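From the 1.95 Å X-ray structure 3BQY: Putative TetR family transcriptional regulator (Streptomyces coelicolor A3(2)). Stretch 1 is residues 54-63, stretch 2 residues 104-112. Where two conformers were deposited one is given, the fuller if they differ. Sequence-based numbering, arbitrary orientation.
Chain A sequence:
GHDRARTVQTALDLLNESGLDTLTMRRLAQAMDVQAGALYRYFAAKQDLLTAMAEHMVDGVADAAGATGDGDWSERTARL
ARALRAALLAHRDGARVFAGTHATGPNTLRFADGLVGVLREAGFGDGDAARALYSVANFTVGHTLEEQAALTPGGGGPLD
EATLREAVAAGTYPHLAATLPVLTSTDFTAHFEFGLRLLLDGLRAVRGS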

# COMPACT_ATOMS: atom_id res chain seq x y z
N ALA A 54 -6.90 -12.17 -7.99
CA ALA A 54 -7.21 -11.21 -6.93
C ALA A 54 -8.69 -11.37 -6.51
O ALA A 54 -9.01 -11.40 -5.33
CB ALA A 54 -6.94 -9.79 -7.43
N GLU A 55 -9.57 -11.51 -7.50
CA GLU A 55 -11.01 -11.65 -7.25
C GLU A 55 -11.29 -12.96 -6.48
O GLU A 55 -12.06 -12.96 -5.53
CB GLU A 55 -11.80 -11.52 -8.56
CG GLU A 55 -13.23 -12.00 -8.51
CD GLU A 55 -14.17 -11.03 -7.79
OE1 GLU A 55 -13.74 -9.95 -7.33
OE2 GLU A 55 -15.35 -11.40 -7.66
N HIS A 56 -10.62 -14.05 -6.85
CA HIS A 56 -10.73 -15.31 -6.12
C HIS A 56 -10.19 -15.26 -4.68
O HIS A 56 -10.80 -15.84 -3.76
CB HIS A 56 -10.03 -16.43 -6.90
CG HIS A 56 -10.26 -17.78 -6.31
ND1 HIS A 56 -9.32 -18.44 -5.55
CD2 HIS A 56 -11.35 -18.59 -6.33
CE1 HIS A 56 -9.80 -19.61 -5.16
NE2 HIS A 56 -11.04 -19.72 -5.62
N MSE A 57 -9.05 -14.58 -4.47
CA MSE A 57 -8.45 -14.46 -3.14
C MSE A 57 -9.41 -13.87 -2.14
O MSE A 57 -9.38 -14.25 -0.97
CB MSE A 57 -7.19 -13.54 -3.18
CG MSE A 57 -6.04 -14.16 -3.90
SE MSE A 57 -4.60 -12.79 -3.85
CE MSE A 57 -3.42 -13.73 -5.04
N VAL A 58 -10.25 -12.93 -2.58
CA VAL A 58 -11.16 -12.23 -1.65
C VAL A 58 -12.57 -12.82 -1.57
O VAL A 58 -13.47 -12.20 -1.00
CB VAL A 58 -11.17 -10.68 -1.89
CG1 VAL A 58 -9.75 -10.12 -1.65
CG2 VAL A 58 -11.58 -10.33 -3.35
N ASP A 59 -12.76 -14.00 -2.16
CA ASP A 59 -14.01 -14.74 -2.03
C ASP A 59 -14.40 -14.85 -0.55
O ASP A 59 -13.58 -15.22 0.29
CB ASP A 59 -13.82 -16.14 -2.61
CG ASP A 59 -15.07 -16.98 -2.50
OD1 ASP A 59 -16.15 -16.53 -2.97
OD2 ASP A 59 -14.97 -18.09 -1.94
N GLY A 60 -15.62 -14.48 -0.20
CA GLY A 60 -16.00 -14.65 1.19
C GLY A 60 -15.58 -13.55 2.16
O GLY A 60 -16.10 -13.52 3.28
N VAL A 61 -14.68 -12.65 1.76
CA VAL A 61 -14.29 -11.54 2.63
C VAL A 61 -15.50 -10.72 3.12
O VAL A 61 -15.58 -10.41 4.31
CB VAL A 61 -13.21 -10.68 2.00
CG1 VAL A 61 -12.92 -9.43 2.81
CG2 VAL A 61 -11.90 -11.52 1.85
N ALA A 62 -16.43 -10.40 2.22
CA ALA A 62 -17.58 -9.55 2.57
C ALA A 62 -18.44 -10.19 3.67
O ALA A 62 -19.12 -9.50 4.42
CB ALA A 62 -18.44 -9.29 1.33
N ASP A 63 -18.43 -11.52 3.74
CA ASP A 63 -19.23 -12.23 4.74
C ASP A 63 -18.69 -12.13 6.17
O ASP A 63 -19.39 -12.45 7.13
CB ASP A 63 -19.40 -13.68 4.33
CG ASP A 63 -20.15 -13.80 3.00
OD1 ASP A 63 -21.12 -13.04 2.78
OD2 ASP A 63 -19.76 -14.63 2.18
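Stretch 2 (104-112) TGPNTLRFA

What holds the start of stretch 2 against stretch 1? The carboxylate of Glu55 meets the first turn of a helix that runs from Pro106 through Ala112 and onward, with Gly105 in the N-cap position. The backbone amides of that first turn have no carbonyl of their own helix to bond, and the carboxylate supplies acceptors for two of them. Asn107 N donates to Glu55 OE2 at 2.6 Å, nearly straight, while Thr108 N makes a weak, longer hydrogen bond of 3.5 Å to Glu55 OE1. The CA-to-CB bond of Glu55 points sideways, but its t, p side chain brings the carboxylate to the helix. Pro106 has no amide hydrogen to offer, so its approach is a packing contact, Glu55 OE2 to Pro106 CD at 3.2 Å. Gly105 lets the carboxylate come close: Glu55 OE1 lies 3.3 Å from Gly105 CA, and a CB there would fall 2.4 Å from that oxygen, a clash.

How does Asn107 answer Glu55? Its CA-to-CB bond points toward stretch 1, and its m side chain carries ND2 to the backbone carbonyl of Glu55: Asn107 ND2 donates to Glu55 O at 2.8 Å with an almost linear N-H...O angle of 178°. Asn107 thus donates two short hydrogen bonds to Glu55, one from its main-chain amide to the carboxylate and the other from its side-chain amide to the main-chain carbonyl. This carbonyl lies near the end of the stretch 1 helix, where the chain leaves helical angles at Val58; within stretch 1, Glu55 O also receives a weak hydrogen bond from Val58 N at 3.5 Å. Asn107 ND2 also lies 3.4 Å from Asp59 CA, against the turn that follows.

Where does water complete the contact? One water gives a hydrogen to Glu55 OE1 (2.7 Å), accepts from Gly105 N (3.0 Å) and hydrogen-bonds Thr108 OG1 (2.6 Å). A second gives hydrogens to Val58 O (2.9 Å) and Asn107 O (2.8 Å) and accepts from Ala62 N (3.0 Å), tying the type II turn of Val58 to Val61 to the helix. A third joins Asp59 OD1 (2.9 Å) and Gly60 N (2.8 Å) to Asn107 OD1 (3.0 Å).

How do the chains pack beyond these bonds? They advance in the same direction, the nearest CA pairs being Glu55 with Gly105 at 6.0 Å, Asp59 with Asn107 at 5.6 Å and Ala62 with Phe111 at 4.1 Å. The CA-to-CB bond of Val58 points toward stretch 2, and Val58 CG2 lies 3.8 Å from Asn107 CB and 3.7 Å from Thr108 OG1. Farther along, Ala62 packs on the helix backbone, with Ala62 CB 3.5 Å from Phe111 N and 3.6 Å from Arg110 C. Val61 CG1 meets the Phe111 ring obliquely, 3.6 Å from Phe111 CD1. Together the two stretches bury 471 Å², both sides summed.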

# COMPACT_ATOMS: atom_id res chain seq x y z
N THR A 104 -12.68 -4.48 -11.04
CA THR A 104 -13.24 -4.63 -9.73
C THR A 104 -14.35 -5.66 -9.86
O THR A 104 -15.44 -5.35 -10.38
CB THR A 104 -13.82 -3.30 -9.21
OG1 THR A 104 -12.84 -2.25 -9.35
CG2 THR A 104 -14.19 -3.44 -7.75
N GLY A 105 -14.08 -6.88 -9.41
CA GLY A 105 -15.08 -7.95 -9.52
C GLY A 105 -16.10 -7.94 -8.40
O GLY A 105 -16.00 -7.14 -7.44
N PRO A 106 -17.08 -8.84 -8.49
CA PRO A 106 -18.18 -9.01 -7.54
C PRO A 106 -17.72 -9.21 -6.09
O PRO A 106 -18.34 -8.67 -5.19
CB PRO A 106 -18.91 -10.26 -8.03
CG PRO A 106 -18.54 -10.40 -9.45
CD PRO A 106 -17.19 -9.77 -9.63
N ASN A 107 -16.66 -10.00 -5.87
CA ASN A 107 -16.16 -10.24 -4.51
C ASN A 107 -15.67 -8.96 -3.87
O ASN A 107 -15.91 -8.72 -2.68
CB ASN A 107 -15.08 -11.33 -4.47
CG ASN A 107 -15.63 -12.71 -4.75
OD1 ASN A 107 -16.84 -12.94 -4.61
ND2 ASN A 107 -14.78 -13.61 -5.19
N THR A 108 -14.96 -8.14 -4.64
CA THR A 108 -14.43 -6.87 -4.14
C THR A 108 -15.58 -5.89 -3.99
O THR A 108 -15.64 -5.18 -3.00
CB THR A 108 -13.34 -6.28 -5.09
OG1 THR A 108 -12.23 -7.17 -5.09
CG2 THR A 108 -12.85 -4.94 -4.57
N LEU A 109 -16.46 -5.84 -4.97
CA LEU A 109 -17.64 -4.96 -4.86
C LEU A 109 -18.48 -5.30 -3.62
O LEU A 109 -18.96 -4.40 -2.92
CB LEU A 109 -18.49 -5.04 -6.12
CG LEU A 109 -17.88 -4.50 -7.43
CD1 LEU A 109 -18.79 -4.82 -8.60
CD2 LEU A 109 -17.68 -3.00 -7.35
N ARG A 110 -18.70 -6.59 -3.34
CA ARG A 110 -19.48 -6.98 -2.16
C ARG A 110 -18.79 -6.52 -0.88
O ARG A 110 -19.46 -6.06 0.06
CB ARG A 110 -19.74 -8.49 -2.11
CG ARG A 110 -21.19 -8.87 -2.33
CD ARG A 110 -21.44 -10.40 -2.35
NE ARG A 110 -20.37 -11.19 -2.98
CZ ARG A 110 -20.34 -11.54 -4.27
NH1 ARG A 110 -21.34 -11.25 -5.11
NH2 ARG A 110 -19.34 -12.26 -4.71
N PHE A 111 -17.47 -6.66 -0.84
CA PHE A 111 -16.67 -6.21 0.31
C PHE A 111 -16.86 -4.69 0.49
O PHE A 111 -17.15 -4.24 1.59
CB PHE A 111 -15.16 -6.54 0.11
CG PHE A 111 -14.24 -5.73 0.98
CD1 PHE A 111 -14.06 -6.08 2.32
CD2 PHE A 111 -13.58 -4.63 0.48
CE1 PHE A 111 -13.21 -5.31 3.14
CE2 PHE A 111 -12.76 -3.86 1.30
CZ PHE A 111 -12.58 -4.21 2.64
N ALA A 112 -16.72 -3.93 -0.60
CA ALA A 112 -16.76 -2.47 -0.53
C ALA A 112 -18.16 -2.00 -0.13
O ALA A 112 -18.33 -1.13 0.73
CB ALA A 112 -16.37 -1.86 -1.89
O HOH W 1 -11.91 -7.94 -7.59
O HOH W 2 -15.90 -10.69 -0.73
O HOH W 3 -17.71 -14.29 -2.08